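Local coordinates for SCARECROW-LIKE protein 7 (PDB 5HYZ) that probably acts as a GRAS-family transcription factor in plant development and abiotic stress resistance, binding DNA through the GRAS domain that makes up this chain, at residues A[47-52]-A[291-296]; A[109-114]-A[137-142]; A[213-218]-A[245-250]. All blocks are in the same frame, centred on the assembly; numbering follows the deposited sequence.

Contact 1: residues A[47-52]-A[291-296]; sequences FADALS and RIQRAV
Ile292 lays its CG2 methyl over the centre of the Phe47 ring, a CH-pi contact 3.7 Å from CG2 to the ring centroid and only 9° off the ring normal. The other branch reaches the ring too: CD1 of Ile292 comes to 3.5 Å from CE1 of Phe47, and CG1 lies close to the same carbon, so both arms hold one aromatic. CG2 stands anti to the Ile292 backbone N, CG1 beside it. One turn on, Val296 CG1 packs on Ala50 CB at 3.6 Å and meets the ring obliquely. At the partly exposed margin Gln293 is bent at chi2 (-79°), which turns CD toward the other helix; NE2 lies near Ala50 CA and makes a weak, doubtful hydrogen bond to Asp49 OD2; the salt-bridge partner of Asp49 is Arg53. The axes of segments 47-52 and 291-296, on helices 39-57 and 278-296, approach to 8.9 Å and cross at -42°, small Ala50 facing across. Phe255 of helix 251-272 meets the Phe47 ring edge-to-face, with Ala258 and Leu259 also against it. Helix-bundle cohesion here is therefore mainly apolar, with the side-chain polar contact at that margin; Val296 O is buried without a partner.

Contact 2: residues A[109-114]-A[137-142]; sequences TKIHIV and GKPTRI
Lys110 and Arg141 lie on the same face of the sheet, and their side chains cross obliquely there. Lys110 is extended beyond CG, and its CD comes to 3.9 Å from NH2 of Arg141, approaching the guanidinium neither over its face nor at its edge. Arg141 sends CG anti to the backbone N (chi1 -176°) and then bends at chi3, which swings NE round toward a water bound to it at 2.7 Å. The two positive ends are kept near each other without touching, and nearby acids probably offset their repulsion: Asp200 takes Lys110 NZ, while Glu198 and Glu201 both form salt bridges with Arg141 NH2. On the other face Ile111 and Ile142 point toward helix 122-132, where Leu131 and Leu128 receive them, and Ile111 CD1 reaches back to touch Pro139 CG at 3.9 Å.

Strands 110-118 and 141-148 are the two parallel strands of a beta-alpha-beta crossover in the Rossmann-like core of the GRAS domain, with helix 122-132 as the connection; residues 111-114 fall in the predicted VHIID motif. Pairing starts just ahead of the second strand, where Thr140 N donates to Thr109 O at 2.7 Å, and Arg141 N adds a weak bond to that oxygen. Ile111 N then donates to Arg141 O at 3.0 Å, and the CA-H groups of Lys110 and Ile142 make contacts with Arg141 O and Ile111 O. At the exposed start of the pairing, Thr109 and Thr140 each place OG1 between backbone N and carbonyl carbon (chi1 58° and 59°), and one water joins these two hydroxyls. In the loop before the second strand, Lys138 NZ hydrogen-bonds Tyr331 OH of the second subunit.

Contact 3: residues A[213-218]-A[245-250]; sequences HLLGDS and SLNRAG
A bidentate arginine-to-carbonyl contact joins two loops here: Arg248, in the loop between strand 236-242 and helix 251-272, grips Asp217 O in the loop between strand 202-208 and helix 220-231. Both terminal nitrogens converge end-on on that single oxygen, NH1 at 3.0 Å and NH2 at 3.2 Å from Asp217 O. The oxygen lies nearly in the guanidinium plane, while the two donors reach it from the same face of the carbonyl plane, NH1 tilted by 29° and NH2 further above it. An extended run from CG to NE carries the guanidinium over to the other loop, and NH2 also forms a salt bridge with Asp219, which probably helps hold the guanidinium in this orientation. Asp217 OD1 is 4.4 Å from Arg248 NH1, too far for a salt bridge, though its negative charge may still favour the arginine.

Both loops follow neighbouring parallel strands of the Rossmann-like sheet and lead into helices. Ser218 OG caps the backbone N of Glu220, and Gly250 is the N-cap of helix 251-272. His213, Leu214 and Leu215 belong to the predicted LXXLL motif.

Deeper in, Asn247 has CG anti to its backbone N (chi1 -169°) and turns its amide to the other loop, with ND2 at 4.0 Å from Leu215 CD2. The two side chains cross at a slant. Its buried amide is satisfied by Glu313 at ND2 and Arg307 at OD1, while Leu215 rests against Trp314 and Leu317 of helix 311-320.

In the fold
Contacts 1 and 3 are neighbours, their centres about 16 Å apart, touching where Ala295 CB packs on Leu246 CD1; contact 2 is on the far side of the chain's centre, about 45 Å between centres from contact 1. Contact 1 is a largely buried, apolar helix pairing, whereas contacts 2 and 3 are partly buried and tied to the parallel part of the mixed sheet, one by backbone pairing of its strands, the other through loops that follow them. Helix 251-272 serves two contacts: it flanks contact 1 and begins at the end of contact 3. Arginines mark both sheet-linked contacts, paired with acids in each, but gripping a main-chain oxygen only in contact 3.

Contact 1: residues A[47-52]-A[291-296]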
loop_
_atom_site.group_PDB
_atom_site.type_symbol
_atom_site.label_atom_id
_atom_site.label_comp_id
_atom_site.label_asym_id
_atom_site.label_seq_id
_atom_site.Cartn_x
_atom_site.Cartn_y
_atom_site.Cartn_z
ATOM N N PHE A 47 30.357 3.267 5.775
ATOM C CA PHE A 47 31.066 4.472 6.252
ATOM C C PHE A 47 32.573 4.292 6.377
ATOM O O PHE A 47 33.323 5.195 6.092
ATOM C CB PHE A 47 30.485 4.917 7.595
ATOM C CG PHE A 47 29.343 5.867 7.439
ATOM C CD1 PHE A 47 28.071 5.399 7.088
ATOM C CD2 PHE A 47 29.531 7.221 7.621
ATOM C CE1 PHE A 47 26.995 6.295 6.951
ATOM C CE2 PHE A 47 28.477 8.126 7.433
ATOM C CZ PHE A 47 27.197 7.646 7.111
ATOM N N ALA A 48 33.014 3.134 6.814
ATOM C CA ALA A 48 34.448 2.889 6.952
ATOM C C ALA A 48 35.092 2.826 5.608
ATOM O O ALA A 48 36.219 3.256 5.426
ATOM C CB ALA A 48 34.686 1.588 7.724
ATOM N N ASP A 49 34.363 2.297 4.629
ATOM C CA ASP A 49 34.857 2.325 3.255
ATOM C C ASP A 49 35.042 3.748 2.738
ATOM O O ASP A 49 36.063 4.095 2.103
ATOM C CB ASP A 49 33.896 1.544 2.360
ATOM C CG ASP A 49 34.458 1.292 0.967
ATOM O OD1 ASP A 49 35.153 0.273 0.796
ATOM O OD2 ASP A 49 34.222 2.115 0.057
ATOM N N ALA A 50 34.032 4.585 2.984
ATOM C CA ALA A 50 34.132 5.952 2.515
ATOM C C ALA A 50 35.283 6.670 3.227
ATOM O O ALA A 50 35.991 7.468 2.594
ATOM C CB ALA A 50 32.788 6.717 2.755
ATOM N N LEU A 51 35.410 6.443 4.535
ATOM C CA LEU A 51 36.485 7.110 5.281
ATOM C C LEU A 51 37.865 6.671 4.718
ATOM O O LEU A 51 38.780 7.498 4.508
ATOM C CB LEU A 51 36.366 6.805 6.739
ATOM C CG LEU A 51 37.404 7.457 7.640
ATOM C CD1 LEU A 51 37.496 8.981 7.372
ATOM C CD2 LEU A 51 37.121 7.167 9.077
ATOM N N SER A 52 38.000 5.373 4.444
ATOM C CA SER A 52 39.245 4.904 3.797
ATOM C C SER A 52 39.526 5.606 2.510
ATOM O O SER A 52 40.633 6.051 2.290
ATOM C CB SER A 52 39.209 3.405 3.479
ATOM O OG SER A 52 39.008 2.656 4.636
ATOM N N ARG A 291 25.659 7.328 -1.826
ATOM C CA ARG A 291 25.385 8.636 -1.216
ATOM C C ARG A 291 26.346 8.926 -0.073
ATOM O O ARG A 291 26.830 10.065 0.100
ATOM C CB ARG A 291 23.940 8.695 -0.718
ATOM C CG ARG A 291 22.972 8.767 -1.919
ATOM C CD ARG A 291 21.521 8.520 -1.496
ATOM N NE ARG A 291 20.658 8.509 -2.697
ATOM C CZ ARG A 291 19.332 8.442 -2.667
ATOM N NH1 ARG A 291 18.695 8.355 -1.503
ATOM N NH2 ARG A 291 18.653 8.437 -3.812
ATOM N N ILE A 292 26.615 7.892 0.701
ATOM C CA ILE A 292 27.575 7.998 1.814
ATOM C C ILE A 292 28.961 8.375 1.251
ATOM O O ILE A 292 29.627 9.267 1.768
ATOM C CB ILE A 292 27.595 6.673 2.604
ATOM C CG1 ILE A 292 26.276 6.526 3.406
ATOM C CG2 ILE A 292 28.751 6.603 3.623
ATOM C CD1 ILE A 292 26.003 5.062 3.831
ATOM N N GLN A 293 29.393 7.699 0.176
ATOM C CA GLN A 293 30.642 8.070 -0.480
ATOM C C GLN A 293 30.673 9.549 -0.858
ATOM O O GLN A 293 31.701 10.244 -0.712
ATOM C CB GLN A 293 30.864 7.209 -1.745
ATOM C CG GLN A 293 31.116 5.751 -1.447
ATOM C CD GLN A 293 32.541 5.504 -1.000
ATOM O OE1 GLN A 293 33.418 6.342 -1.235
ATOM N NE2 GLN A 293 32.784 4.368 -0.335
ATOM N N ARG A 294 29.557 10.061 -1.356
ATOM C CA ARG A 294 29.550 11.434 -1.795
ATOM C C ARG A 294 29.633 12.393 -0.608
ATOM O O ARG A 294 30.279 13.429 -0.702
ATOM C CB ARG A 294 28.322 11.711 -2.658
ATOM C CG ARG A 294 28.302 10.771 -3.834
ATOM C CD ARG A 294 27.462 11.217 -4.981
ATOM N NE ARG A 294 27.487 10.189 -6.018
ATOM C CZ ARG A 294 26.571 9.234 -6.161
ATOM N NH1 ARG A 294 25.516 9.177 -5.340
ATOM N NH2 ARG A 294 26.708 8.338 -7.136
ATOM N N ALA A 295 29.031 12.028 0.509
ATOM C CA ALA A 295 28.930 12.968 1.619
ATOM C C ALA A 295 30.183 13.000 2.482
ATOM O O ALA A 295 30.495 14.039 3.073
ATOM C CB ALA A 295 27.749 12.625 2.481
ATOM N N VAL A 296 30.864 11.852 2.561
ATOM C CA VAL A 296 31.887 11.635 3.568
ATOM C C VAL A 296 33.199 11.112 2.949
ATOM O O VAL A 296 34.197 10.874 3.642
ATOM C CB VAL A 296 31.225 10.707 4.635
ATOM C CG1 VAL A 296 32.005 9.473 4.986
ATOM C CG2 VAL A 296 30.757 11.532 5.800
#

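Contact 2: residues A[109-114]-A[137-142]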
loop_
_atom_site.group_PDB
_atom_site.type_symbol
_atom_site.label_atom_id
_atom_site.label_comp_id
_atom_site.label_asym_id
_atom_site.label_seq_id
_atom_site.Cartn_x
_atom_site.Cartn_y
_atom_site.Cartn_z
ATOM N N THR A 109 -10.714 25.474 -12.262
ATOM C CA THR A 109 -11.295 24.397 -13.049
ATOM C C THR A 109 -10.307 23.742 -13.985
ATOM O O THR A 109 -10.533 22.646 -14.508
ATOM C CB THR A 109 -12.486 24.933 -13.873
ATOM O OG1 THR A 109 -12.009 25.997 -14.709
ATOM C CG2 THR A 109 -13.594 25.464 -12.902
ATOM N N LYS A 110 -9.190 24.423 -14.204
ATOM C CA LYS A 110 -8.100 23.918 -15.059
ATOM C C LYS A 110 -6.811 23.955 -14.246
ATOM O O LYS A 110 -6.514 24.963 -13.617
ATOM C CB LYS A 110 -7.938 24.791 -16.315
ATOM C CG LYS A 110 -9.214 24.844 -17.138
ATOM C CD LYS A 110 -8.885 25.573 -18.436
ATOM C CE LYS A 110 -10.140 26.098 -19.117
ATOM N NZ LYS A 110 -9.739 26.770 -20.414
ATOM N N ILE A 111 -6.098 22.839 -14.242
ATOM C CA ILE A 111 -4.937 22.695 -13.395
ATOM C C ILE A 111 -3.744 22.257 -14.225
ATOM O O ILE A 111 -3.855 21.376 -15.113
ATOM C CB ILE A 111 -5.222 21.648 -12.279
ATOM C CG1 ILE A 111 -6.300 22.237 -11.298
ATOM C CG2 ILE A 111 -3.902 21.342 -11.493
ATOM C CD1 ILE A 111 -6.838 21.220 -10.282
ATOM N N HIS A 112 -2.587 22.850 -13.946
ATOM C CA HIS A 112 -1.367 22.454 -14.646
ATOM C C HIS A 112 -0.337 22.072 -13.607
ATOM O O HIS A 112 0.080 22.925 -12.808
ATOM C CB HIS A 112 -0.873 23.624 -15.503
ATOM C CG HIS A 112 0.318 23.308 -16.333
ATOM N ND1 HIS A 112 0.900 24.258 -17.143
ATOM C CD2 HIS A 112 1.063 22.184 -16.475
ATOM C CE1 HIS A 112 1.934 23.720 -17.776
ATOM N NE2 HIS A 112 2.061 22.466 -17.385
ATOM N N ILE A 113 0.080 20.817 -13.589
ATOM C CA ILE A 113 1.115 20.336 -12.645
ATOM C C ILE A 113 2.501 20.366 -13.317
ATOM O O ILE A 113 2.645 19.839 -14.412
ATOM C CB ILE A 113 0.835 18.858 -12.245
ATOM C CG1 ILE A 113 -0.566 18.696 -11.633
ATOM C CG2 ILE A 113 1.945 18.292 -11.309
ATOM C CD1 ILE A 113 -0.785 19.565 -10.398
ATOM N N VAL A 114 3.489 20.967 -12.677
ATOM C CA VAL A 114 4.863 20.894 -13.170
ATOM C C VAL A 114 5.652 20.046 -12.234
ATOM O O VAL A 114 5.842 20.403 -11.079
ATOM C CB VAL A 114 5.485 22.318 -13.321
ATOM C CG1 VAL A 114 6.973 22.181 -13.888
ATOM C CG2 VAL A 114 4.615 23.113 -14.267
ATOM N N GLY A 137 -15.855 19.638 -7.301
ATOM C CA GLY A 137 -16.199 18.963 -8.543
ATOM C C GLY A 137 -14.965 18.806 -9.437
ATOM O O GLY A 137 -14.025 19.603 -9.379
ATOM N N LYS A 138 -14.974 17.763 -10.249
ATOM C CA LYS A 138 -13.846 17.425 -11.092
ATOM C C LYS A 138 -13.407 18.576 -12.003
ATOM O O LYS A 138 -14.234 19.256 -12.602
ATOM C CB LYS A 138 -14.261 16.210 -11.882
ATOM C CG LYS A 138 -13.286 15.659 -12.791
ATOM C CD LYS A 138 -13.838 14.241 -13.191
ATOM C CE LYS A 138 -14.940 14.319 -14.238
ATOM N NZ LYS A 138 -15.469 12.901 -14.450
ATOM N N PRO A 139 -12.094 18.809 -12.131
ATOM C CA PRO A 139 -11.611 19.841 -13.070
ATOM C C PRO A 139 -12.006 19.554 -14.513
ATOM O O PRO A 139 -12.179 18.401 -14.837
ATOM C CB PRO A 139 -10.064 19.743 -12.986
ATOM C CG PRO A 139 -9.775 19.079 -11.710
ATOM C CD PRO A 139 -10.996 18.127 -11.432
ATOM N N THR A 140 -12.081 20.563 -15.356
ATOM C CA THR A 140 -12.356 20.289 -16.766
ATOM C C THR A 140 -11.094 19.949 -17.544
ATOM O O THR A 140 -11.173 19.355 -18.595
ATOM C CB THR A 140 -13.050 21.466 -17.421
ATOM O OG1 THR A 140 -12.231 22.639 -17.329
ATOM C CG2 THR A 140 -14.345 21.719 -16.722
ATOM N N ARG A 141 -9.914 20.311 -17.035
ATOM C CA ARG A 141 -8.696 19.921 -17.729
ATOM C C ARG A 141 -7.548 19.821 -16.724
ATOM O O ARG A 141 -7.400 20.695 -15.850
ATOM C CB ARG A 141 -8.309 20.977 -18.805
ATOM C CG ARG A 141 -7.055 20.549 -19.642
ATOM C CD ARG A 141 -6.610 21.667 -20.627
ATOM N NE ARG A 141 -6.195 22.894 -19.949
ATOM C CZ ARG A 141 -5.649 23.942 -20.559
ATOM N NH1 ARG A 141 -5.504 23.896 -21.880
ATOM N NH2 ARG A 141 -5.279 25.027 -19.862
ATOM N N ILE A 142 -6.744 18.775 -16.882
ATOM C CA ILE A 142 -5.516 18.631 -16.111
ATOM C C ILE A 142 -4.354 18.409 -17.089
ATOM O O ILE A 142 -4.411 17.477 -17.933
ATOM C CB ILE A 142 -5.637 17.450 -15.109
ATOM C CG1 ILE A 142 -6.751 17.811 -14.117
ATOM C CG2 ILE A 142 -4.297 17.229 -14.409
ATOM C CD1 ILE A 142 -7.493 16.595 -13.557
HETATM O O HOH W 1 -12.946 25.272 -16.951
HETATM O O HOH W 2 -5.135 22.701 -17.461
#

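Contact 3: residues A[213-218]-A[245-250]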
loop_
_atom_site.group_PDB
_atom_site.type_symbol
_atom_site.label_atom_id
_atom_site.label_comp_id
_atom_site.label_asym_id
_atom_site.label_seq_id
_atom_site.Cartn_x
_atom_site.Cartn_y
_atom_site.Cartn_z
ATOM N N HIS A 213 19.631 17.679 -5.394
ATOM C CA HIS A 213 20.637 17.450 -6.470
ATOM C C HIS A 213 21.289 18.745 -6.945
ATOM O O HIS A 213 22.411 18.716 -7.461
ATOM C CB HIS A 213 20.032 16.784 -7.708
ATOM C CG HIS A 213 19.625 15.374 -7.495
ATOM N ND1 HIS A 213 20.522 14.369 -7.227
ATOM C CD2 HIS A 213 18.402 14.804 -7.501
ATOM C CE1 HIS A 213 19.868 13.227 -7.106
ATOM N NE2 HIS A 213 18.581 13.470 -7.241
ATOM N N LEU A 214 20.608 19.864 -6.779
ATOM C CA LEU A 214 21.109 21.164 -7.267
ATOM C C LEU A 214 21.899 21.930 -6.225
ATOM O O LEU A 214 22.482 22.969 -6.529
ATOM C CB LEU A 214 19.945 22.033 -7.755
ATOM C CG LEU A 214 19.162 21.460 -8.913
ATOM C CD1 LEU A 214 18.180 22.509 -9.436
ATOM C CD2 LEU A 214 20.049 20.892 -10.024
ATOM N N LEU A 215 21.933 21.452 -4.988
ATOM C CA LEU A 215 22.664 22.181 -3.965
ATOM C C LEU A 215 24.142 22.052 -4.322
ATOM O O LEU A 215 24.550 21.040 -4.847
ATOM C CB LEU A 215 22.441 21.639 -2.573
ATOM C CG LEU A 215 21.066 21.738 -1.876
ATOM C CD1 LEU A 215 20.979 20.724 -0.717
ATOM C CD2 LEU A 215 20.825 23.134 -1.338
ATOM N N GLY A 216 24.939 23.067 -4.040
ATOM C CA GLY A 216 26.338 22.988 -4.445
ATOM C C GLY A 216 27.145 23.941 -3.601
ATOM O O GLY A 216 26.608 24.563 -2.680
ATOM N N ASP A 217 28.436 24.056 -3.910
ATOM C CA ASP A 217 29.253 25.077 -3.274
ATOM C C ASP A 217 28.566 26.429 -3.507
ATOM O O ASP A 217 28.470 27.261 -2.600
ATOM C CB ASP A 217 30.674 25.050 -3.835
ATOM C CG ASP A 217 31.613 25.988 -3.085
ATOM O OD1 ASP A 217 31.645 25.940 -1.831
ATOM O OD2 ASP A 217 32.313 26.782 -3.757
ATOM N N SER A 218 28.038 26.608 -4.716
ATOM C CA SER A 218 27.204 27.768 -5.033
ATOM C C SER A 218 25.688 27.411 -5.012
ATOM O O SER A 218 25.331 26.256 -5.254
ATOM C CB SER A 218 27.612 28.307 -6.403
ATOM O OG SER A 218 26.555 29.006 -7.021
ATOM N N SER A 245 21.522 17.401 7.396
ATOM C CA SER A 245 22.288 18.581 7.046
ATOM C C SER A 245 23.669 18.166 6.490
ATOM O O SER A 245 24.609 17.911 7.254
ATOM C CB SER A 245 22.457 19.495 8.300
ATOM O OG SER A 245 23.136 20.691 7.901
ATOM N N LEU A 246 23.766 18.064 5.174
ATOM C CA LEU A 246 24.985 17.600 4.527
ATOM C C LEU A 246 25.398 18.597 3.471
ATOM O O LEU A 246 25.716 18.223 2.349
ATOM C CB LEU A 246 24.780 16.229 3.890
ATOM C CG LEU A 246 24.312 15.149 4.844
ATOM C CD1 LEU A 246 24.128 13.808 4.139
ATOM C CD2 LEU A 246 25.323 14.944 6.005
ATOM N N ASN A 247 25.341 19.885 3.785
ATOM C CA ASN A 247 25.644 20.862 2.747
ATOM C C ASN A 247 26.901 21.637 3.131
ATOM O O ASN A 247 28.006 21.215 2.798
ATOM C CB ASN A 247 24.486 21.825 2.500
ATOM C CG ASN A 247 24.708 22.656 1.237
ATOM O OD1 ASN A 247 25.546 22.303 0.388
ATOM N ND2 ASN A 247 23.959 23.743 1.091
ATOM N N ARG A 248 26.738 22.717 3.881
ATOM C CA ARG A 248 27.900 23.561 4.213
ATOM C C ARG A 248 28.602 23.169 5.488
ATOM O O ARG A 248 29.653 23.724 5.789
ATOM C CB ARG A 248 27.482 25.036 4.296
ATOM C CG ARG A 248 27.195 25.563 2.927
ATOM C CD ARG A 248 26.763 26.995 2.902
ATOM N NE ARG A 248 26.072 27.283 1.644
ATOM C CZ ARG A 248 26.629 27.212 0.434
ATOM N NH1 ARG A 248 27.909 26.847 0.278
ATOM N NH2 ARG A 248 25.898 27.514 -0.636
ATOM N N ALA A 249 28.070 22.206 6.227
ATOM C CA ALA A 249 28.709 21.819 7.471
ATOM C C ALA A 249 30.113 21.229 7.132
ATOM O O ALA A 249 30.356 20.763 6.002
ATOM C CB ALA A 249 27.875 20.831 8.225
ATOM N N GLY A 250 31.029 21.273 8.091
ATOM C CA GLY A 250 32.372 20.763 7.840
ATOM C C GLY A 250 32.359 19.250 7.971
ATOM O O GLY A 250 31.344 18.647 8.366
#